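Long-range contacts in uncharacterized protein (PDB 2QS7), which is of unknown function but belongs to the DsrE/DsrF-like family and is a putative oxidoreductase: residues K7-S11 and G36-N40; L10-S16 and T140-I144. All blocks are in the same frame, centred on the assembly; numbering follows the deposited sequence.

Contact 1: K7-S11 and G36-N40; sequences KKKLS and GYEVN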
ATOM      1  N   LYS A   7     -20.787  13.161  -7.076  1.00 70.43           N
ATOM      2  CA  LYS A   7     -20.151  12.915  -5.713  1.00 71.45           C
ATOM      3  C   LYS A   7     -18.840  12.095  -5.730  1.00 66.46           C
ATOM      4  O   LYS A   7     -18.774  10.971  -6.237  1.00 65.12           O
ATOM      5  CB  LYS A   7     -21.125  12.278  -4.737  1.00 72.07           C
ATOM      6  CG  LYS A   7     -20.658  12.345  -3.287  1.00 70.50           C
ATOM      7  CD  LYS A   7     -21.827  11.993  -2.359  1.00 75.21           C
ATOM      8  CE  LYS A   7     -21.587  12.352  -0.886  1.00 80.17           C
ATOM      9  NZ  LYS A   7     -22.686  11.917   0.054  1.00 80.63           N
ATOM     10  N   LYS A   8     -17.805  12.733  -5.213  1.00 62.13           N
ATOM     11  CA  LYS A   8     -16.465  12.194  -5.096  1.00 59.77           C
ATOM     12  C   LYS A   8     -16.482  10.940  -4.235  1.00 55.11           C
ATOM     13  O   LYS A   8     -17.234  10.842  -3.273  1.00 51.88           O
ATOM     14  CB  LYS A   8     -15.530  13.221  -4.475  1.00 60.24           C
ATOM     15  CG  LYS A   8     -15.354  14.512  -5.314  1.00 61.28           C
ATOM     16  CD  LYS A   8     -14.187  15.338  -4.737  1.00 62.55           C
ATOM     17  CE  LYS A   8     -13.758  16.470  -5.654  1.00 70.01           C
ATOM     18  NZ  LYS A   8     -14.895  17.277  -6.152  1.00 66.61           N
ATOM     19  N   LYS A   9     -15.605  10.003  -4.543  1.00 52.93           N
ATOM     20  CA  LYS A   9     -15.597   8.731  -3.832  1.00 54.46           C
ATOM     21  C   LYS A   9     -14.213   8.276  -3.523  1.00 53.45           C
ATOM     22  O   LYS A   9     -13.306   8.423  -4.341  1.00 50.78           O
ATOM     23  CB  LYS A   9     -16.298   7.706  -4.749  1.00 56.74           C
ATOM     24  CG  LYS A   9     -16.406   6.312  -4.209  1.00 59.70           C
ATOM     25  CD  LYS A   9     -17.422   5.467  -5.082  1.00 60.62           C
ATOM     26  CE  LYS A   9     -16.985   5.269  -6.490  1.00 57.85           C
ATOM     27  NZ  LYS A   9     -17.827   4.259  -7.212  1.00 52.96           N
ATOM     28  N   LEU A  10     -14.059   7.733  -2.326  1.00 52.00           N
ATOM     29  CA  LEU A  10     -12.834   7.132  -1.853  1.00 50.69           C
ATOM     30  C   LEU A  10     -13.140   5.718  -1.341  1.00 52.02           C
ATOM     31  O   LEU A  10     -14.034   5.520  -0.535  1.00 50.15           O
ATOM     32  CB  LEU A  10     -12.278   7.929  -0.686  1.00 49.74           C
ATOM     33  CG  LEU A  10     -11.017   7.384   0.001  1.00 53.61           C
ATOM     34  CD1 LEU A  10      -9.827   7.347  -0.951  1.00 49.45           C
ATOM     35  CD2 LEU A  10     -10.709   8.252   1.253  1.00 47.14           C
ATOM     36  N   SER A  11     -12.374   4.741  -1.818  1.00 50.94           N
ATOM     37  CA  SER A  11     -12.517   3.373  -1.371  1.00 50.00           C
ATOM     38  C   SER A  11     -11.171   2.887  -0.884  1.00 50.27           C
ATOM     39  O   SER A  11     -10.137   3.120  -1.507  1.00 49.57           O
ATOM     40  CB  SER A  11     -13.068   2.490  -2.497  1.00 50.75           C
ATOM     41  OG  SER A  11     -14.334   2.982  -3.022  1.00 50.05           O
ATOM     42  N   GLY A  36     -17.449  15.739   1.965  1.00 53.81           N
ATOM     43  CA  GLY A  36     -18.510  15.360   1.056  1.00 53.95           C
ATOM     44  C   GLY A  36     -18.262  14.129   0.205  1.00 53.92           C
ATOM     45  O   GLY A  36     -19.047  13.833  -0.690  1.00 53.50           O
ATOM     46  N   TYR A  37     -17.193  13.398   0.463  1.00 53.66           N
ATOM     47  CA  TYR A  37     -16.938  12.149  -0.259  1.00 53.58           C
ATOM     48  C   TYR A  37     -17.794  10.993   0.232  1.00 55.41           C
ATOM     49  O   TYR A  37     -18.106  10.934   1.411  1.00 56.97           O
ATOM     50  CB  TYR A  37     -15.486  11.691  -0.046  1.00 55.75           C
ATOM     51  CG  TYR A  37     -14.394  12.407  -0.832  1.00 56.90           C
ATOM     52  CD1 TYR A  37     -14.047  13.740  -0.563  1.00 58.60           C
ATOM     53  CD2 TYR A  37     -13.676  11.737  -1.826  1.00 57.45           C
ATOM     54  CE1 TYR A  37     -13.036  14.388  -1.281  1.00 58.78           C
ATOM     55  CE2 TYR A  37     -12.667  12.386  -2.553  1.00 63.21           C
ATOM     56  CZ  TYR A  37     -12.357  13.711  -2.273  1.00 61.46           C
ATOM     57  OH  TYR A  37     -11.373  14.332  -3.004  1.00 58.89           O
ATOM     58  N   GLU A  38     -18.097  10.052  -0.658  1.00 54.07           N
ATOM     59  CA  GLU A  38     -18.690   8.784  -0.308  1.00 55.06           C
ATOM     60  C   GLU A  38     -17.433   7.958   0.020  1.00 52.56           C
ATOM     61  O   GLU A  38     -16.442   7.987  -0.731  1.00 52.34           O
ATOM     62  CB  GLU A  38     -19.447   8.235  -1.523  1.00 57.39           C
ATOM     63  CG  GLU A  38     -19.841   6.776  -1.400  1.00 69.70           C
ATOM     64  CD  GLU A  38     -20.303   6.137  -2.740  1.00 71.02           C
ATOM     65  OE1 GLU A  38     -20.848   6.958  -3.568  1.00 71.79           O
ATOM     66  OE2 GLU A  38     -20.106   4.833  -2.927  1.00 76.01           O
ATOM     67  N   VAL A  39     -17.411   7.266   1.160  1.00 49.93           N
ATOM     68  CA  VAL A  39     -16.260   6.479   1.528  1.00 49.72           C
ATOM     69  C   VAL A  39     -16.682   5.030   1.731  1.00 51.99           C
ATOM     70  O   VAL A  39     -17.653   4.761   2.427  1.00 50.54           O
ATOM     71  CB  VAL A  39     -15.561   7.013   2.829  1.00 51.50           C
ATOM     72  CG1 VAL A  39     -14.360   6.209   3.157  1.00 44.53           C
ATOM     73  CG2 VAL A  39     -15.171   8.483   2.671  1.00 43.90           C
ATOM     74  N   ASN A  40     -15.929   4.117   1.117  1.00 51.14           N
ATOM     75  CA  ASN A  40     -16.168   2.699   1.250  1.00 49.98           C
ATOM     76  C   ASN A  40     -14.928   2.083   1.853  1.00 50.28           C
ATOM     77  O   ASN A  40     -13.838   2.271   1.343  1.00 50.67           O
ATOM     78  CB  ASN A  40     -16.447   2.044  -0.113  1.00 47.87           C
ATOM     79  CG  ASN A  40     -17.572   2.670  -0.826  1.00 48.44           C
ATOM     80  OD1 ASN A  40     -18.709   2.642  -0.355  1.00 50.24           O
ATOM     81  ND2 ASN A  40     -17.279   3.229  -1.990  1.00 49.25           N
TER
HETATM   82  O   HOH W   1     -18.389  14.944  -3.365  1.00 65.03           O

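Contact 2: L10-S16 and T140-I144; sequences LSIIVFS and TTLFI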
ATOM      1  N   LEU A  10     -14.059   7.733  -2.326  1.00 52.00           N
ATOM      2  CA  LEU A  10     -12.834   7.132  -1.853  1.00 50.69           C
ATOM      3  C   LEU A  10     -13.140   5.718  -1.341  1.00 52.02           C
ATOM      4  O   LEU A  10     -14.034   5.520  -0.535  1.00 50.15           O
ATOM      5  CB  LEU A  10     -12.278   7.929  -0.686  1.00 49.74           C
ATOM      6  CG  LEU A  10     -11.017   7.384   0.001  1.00 53.61           C
ATOM      7  CD1 LEU A  10      -9.827   7.347  -0.951  1.00 49.45           C
ATOM      8  CD2 LEU A  10     -10.709   8.252   1.253  1.00 47.14           C
ATOM      9  N   SER A  11     -12.374   4.741  -1.818  1.00 50.94           N
ATOM     10  CA  SER A  11     -12.517   3.373  -1.371  1.00 50.00           C
ATOM     11  C   SER A  11     -11.171   2.887  -0.884  1.00 50.27           C
ATOM     12  O   SER A  11     -10.137   3.120  -1.507  1.00 49.57           O
ATOM     13  CB  SER A  11     -13.068   2.490  -2.497  1.00 50.75           C
ATOM     14  OG  SER A  11     -14.334   2.982  -3.022  1.00 50.05           O
ATOM     15  N   ILE A  12     -11.176   2.204   0.245  1.00 50.82           N
ATOM     16  CA  ILE A  12      -9.923   1.731   0.836  1.00 51.70           C
ATOM     17  C   ILE A  12     -10.023   0.285   1.228  1.00 51.75           C
ATOM     18  O   ILE A  12     -10.991  -0.110   1.883  1.00 49.55           O
ATOM     19  CB  ILE A  12      -9.588   2.518   2.140  1.00 52.64           C
ATOM     20  CG1 ILE A  12      -9.575   4.027   1.875  1.00 54.18           C
ATOM     21  CG2 ILE A  12      -8.238   2.028   2.752  1.00 52.08           C
ATOM     22  CD1 ILE A  12      -9.273   4.834   3.169  1.00 51.94           C
ATOM     23  N   ILE A  13      -9.021  -0.498   0.803  1.00 52.39           N
ATOM     24  CA  ILE A  13      -8.878  -1.890   1.219  1.00 52.69           C
ATOM     25  C   ILE A  13      -7.981  -1.813   2.439  1.00 51.27           C
ATOM     26  O   ILE A  13      -6.792  -1.430   2.365  1.00 52.08           O
ATOM     27  CB  ILE A  13      -8.242  -2.812   0.175  1.00 54.65           C
ATOM     28  CG1 ILE A  13      -9.107  -2.864  -1.068  1.00 55.80           C
ATOM     29  CG2 ILE A  13      -8.025  -4.250   0.735  1.00 47.71           C
ATOM     30  CD1 ILE A  13      -8.453  -3.649  -2.253  1.00 56.44           C
ATOM     31  N   VAL A  14      -8.578  -2.097   3.583  1.00 51.45           N
ATOM     32  CA  VAL A  14      -7.858  -2.028   4.869  1.00 50.43           C
ATOM     33  C   VAL A  14      -7.335  -3.402   5.134  1.00 52.51           C
ATOM     34  O   VAL A  14      -8.015  -4.251   5.730  1.00 52.46           O
ATOM     35  CB  VAL A  14      -8.762  -1.541   6.032  1.00 50.97           C
ATOM     36  CG1 VAL A  14      -7.941  -1.373   7.321  1.00 48.34           C
ATOM     37  CG2 VAL A  14      -9.487  -0.225   5.656  1.00 49.53           C
ATOM     38  N   PHE A  15      -6.127  -3.640   4.628  1.00 51.41           N
ATOM     39  CA  PHE A  15      -5.447  -4.933   4.792  1.00 51.32           C
ATOM     40  C   PHE A  15      -4.661  -5.027   6.082  1.00 51.87           C
ATOM     41  O   PHE A  15      -4.601  -6.116   6.741  1.00 52.15           O
ATOM     42  CB  PHE A  15      -4.481  -5.101   3.613  1.00 50.63           C
ATOM     43  CG  PHE A  15      -3.549  -6.245   3.738  1.00 50.77           C
ATOM     44  CD1 PHE A  15      -3.907  -7.497   3.303  1.00 54.96           C
ATOM     45  CD2 PHE A  15      -2.302  -6.084   4.308  1.00 53.36           C
ATOM     46  CE1 PHE A  15      -3.037  -8.540   3.436  1.00 51.11           C
ATOM     47  CE2 PHE A  15      -1.452  -7.116   4.407  1.00 49.31           C
ATOM     48  CZ  PHE A  15      -1.813  -8.345   3.985  1.00 48.49           C
ATOM     49  N   SER A  16      -4.005  -3.913   6.418  1.00 52.15           N
ATOM     50  CA  SER A  16      -3.123  -3.867   7.607  1.00 54.14           C
ATOM     51  C   SER A  16      -3.889  -3.780   8.920  1.00 54.21           C
ATOM     52  O   SER A  16      -5.044  -3.354   8.965  1.00 53.84           O
ATOM     53  CB  SER A  16      -2.146  -2.703   7.481  1.00 55.05           C
ATOM     54  OG  SER A  16      -1.412  -2.808   6.265  1.00 53.92           O
ATOM     55  N   THR A 140     -11.280   7.251  -6.213  1.00 51.16           N
ATOM     56  CA  THR A 140      -9.929   7.014  -5.780  1.00 51.84           C
ATOM     57  C   THR A 140      -9.960   5.767  -4.948  1.00 50.76           C
ATOM     58  O   THR A 140     -10.851   5.610  -4.106  1.00 52.25           O
ATOM     59  CB  THR A 140      -9.463   8.223  -4.977  1.00 53.65           C
ATOM     60  OG1 THR A 140      -9.369   9.301  -5.906  1.00 55.19           O
ATOM     61  CG2 THR A 140      -8.140   7.967  -4.347  1.00 51.39           C
ATOM     62  N   THR A 141      -8.998   4.873  -5.171  1.00 50.69           N
ATOM     63  CA  THR A 141      -8.924   3.586  -4.426  1.00 50.51           C
ATOM     64  C   THR A 141      -7.531   3.337  -3.942  1.00 51.06           C
ATOM     65  O   THR A 141      -6.582   3.572  -4.685  1.00 51.94           O
ATOM     66  CB  THR A 141      -9.367   2.374  -5.299  1.00 50.93           C
ATOM     67  OG1 THR A 141     -10.661   2.633  -5.866  1.00 55.70           O
ATOM     68  CG2 THR A 141      -9.445   1.121  -4.469  1.00 50.25           C
ATOM     69  N   LEU A 142      -7.429   2.961  -2.668  1.00 50.82           N
ATOM     70  CA  LEU A 142      -6.143   2.744  -1.956  1.00 51.04           C
ATOM     71  C   LEU A 142      -6.123   1.396  -1.293  1.00 51.41           C
ATOM     72  O   LEU A 142      -7.170   0.905  -0.871  1.00 52.44           O
ATOM     73  CB  LEU A 142      -5.967   3.776  -0.845  1.00 52.19           C
ATOM     74  CG  LEU A 142      -6.056   5.255  -1.244  1.00 55.62           C
ATOM     75  CD1 LEU A 142      -6.039   6.087   0.005  1.00 49.32           C
ATOM     76  CD2 LEU A 142      -4.965   5.674  -2.229  1.00 49.09           C
ATOM     77  N   PHE A 143      -4.932   0.809  -1.209  1.00 51.29           N
ATOM     78  CA  PHE A 143      -4.672  -0.428  -0.485  1.00 50.99           C
ATOM     79  C   PHE A 143      -3.704  -0.045   0.630  1.00 51.84           C
ATOM     80  O   PHE A 143      -2.574   0.437   0.356  1.00 49.93           O
ATOM     81  CB  PHE A 143      -4.048  -1.481  -1.412  1.00 51.26           C
ATOM     82  CG  PHE A 143      -3.832  -2.817  -0.764  1.00 49.96           C
ATOM     83  CD1 PHE A 143      -2.727  -3.042   0.068  1.00 51.27           C
ATOM     84  CD2 PHE A 143      -4.714  -3.844  -0.981  1.00 51.04           C
ATOM     85  CE1 PHE A 143      -2.534  -4.267   0.635  1.00 52.95           C
ATOM     86  CE2 PHE A 143      -4.537  -5.072  -0.404  1.00 53.20           C
ATOM     87  CZ  PHE A 143      -3.466  -5.298   0.394  1.00 49.39           C
ATOM     88  N   ILE A 144      -4.177  -0.216   1.865  1.00 53.57           N
ATOM     89  CA  ILE A 144      -3.461   0.143   3.069  1.00 55.79           C
ATOM     90  C   ILE A 144      -3.199  -1.091   3.957  1.00 60.40           C
ATOM     91  O   ILE A 144      -4.148  -1.784   4.375  1.00 60.96           O
ATOM     92  CB  ILE A 144      -4.245   1.209   3.883  1.00 55.78           C
ATOM     93  CG1 ILE A 144      -4.501   2.428   2.995  1.00 57.27           C
ATOM     94  CG2 ILE A 144      -3.451   1.587   5.187  1.00 50.82           C
ATOM     95  CD1 ILE A 144      -5.021   3.645   3.672  1.00 54.84           C
ATOM     96  OXT ILE A 144      -2.045  -1.403   4.284  1.00 61.54           O
TER
HETATM   97  O   HOH W   2     -13.424   4.447  -5.089  1.00 37.15           O

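Contact 1: K7-S11 and G36-N40
Lys8 turns CG away from its carbonyl carbon (chi1 -63°) and Tyr37 does the same, which lays the lysine chain over one face of the tyrosine ring. These residues open the parallel pairing of strands 9-14 and 38-43, the two strands of a beta-alpha-beta unit crossed over by helix 19-34. Lys8 CB sits 3.6 Å from the Tyr37 ring centroid, 17° off the normal, a CH-pi contact. Further out, Lys8 CD passes 3.5 Å from Tyr37 OH. The hydroxyl itself bonds to Asp134 of the second subunit. Helix 19-34 ends in a Schellman motif at Gly36. Its phi is positive, and a CB there would press on the carbonyl O of the residue before, which calls for glycine. A water bridges Lys8 N and Gly36 O. The ladder then runs from Glu38 N to Lys8 O, from Leu10 N to Glu38 O and from Asn40 N to Leu10 O, each 2.9 Å. On the face of Lys9, Glu38, Ser11 and Asn40, the first two side chains lie alongside each other, pointing the same way. Lys9 CD is 3.5 Å from Glu38 OE2, but Lys9 NZ goes on to the carbonyls of Arg135 and Glu137. Leu10 and Val39 take the other face, against helix 19-34. Asn40 OD1 accepts from Arg135 NE. Asn40 ND2 gives a nearly straight bond, 174° at the hydrogen, to Ser11 OG at 3.1 Å, in the amide plane.

Contact 2: L10-S16 and T140-I144
The C-terminal strand 140-143 forms an edge of the parallel sheet within this chain, and strand 9-14 is its neighbour. Ser11 N bonds to Thr140 O, Leu142 N to Ser11 O, Ile13 N to Leu142 O and Ile144 N to Ile13 O. Beyond the ladder, the C-terminal carboxylate closes on the turn after strand 9-14. Ile144 O accepts from two backbone donors, Phe15 N at 2.7 Å and Ser16 N at 3.0 Å, the second on a lone pair in the carbonyl plane. Ser16 OG donates to Ile144 OXT, though the modelled 2.5 Å is unusually short and its exact length doubtful. In this parallel sheet, of order 4-3-2-1-5, the last strand pairs with the first, and strand 9-14 lies between 38-43 and the edge strand. Phe143 swings CG anti to the backbone N (chi1 -176°), and its ring bridges two residues. CD2 meets Ile13 CG2 at 3.8 Å; CZ meets Phe15 CB at 3.4 Å. The two phenylalanine rings are oblique, planes at 31°. Putting an alanine at Phe143 would probably open a gap beside Ile13 CG2 and Phe15 CB, which would lose the ring that touches both. On the opposite face, Ile12 CG2 packs against Ile144 CD1 at 3.7 Å.

Overall arrangement
Contacts 1 and 2 lie on the two sides of strand 9-14 and share Leu10 and Ser11. Their centres are 12 Å apart. Leu10 turns its backbone N-H and carbonyl to strand 38-43, while Ser11 turns its own to strand 140-143. The pairing carries on between the contacts: Asn40 O lies 2.9 Å from Ile12 N, and Lys9 O lies 3.0 Å from Thr140 N, both probable hydrogen bonds. Contact 1 is partly buried, whereas contact 2 is wholly buried. Both touch the second subunit, and contact 2 also meets the third. A bound EPE sits beside contact 2, where Thr141 N hydrogen-bonds to its O1S. It probably comes from the crystallisation liquor but may mark a pocket.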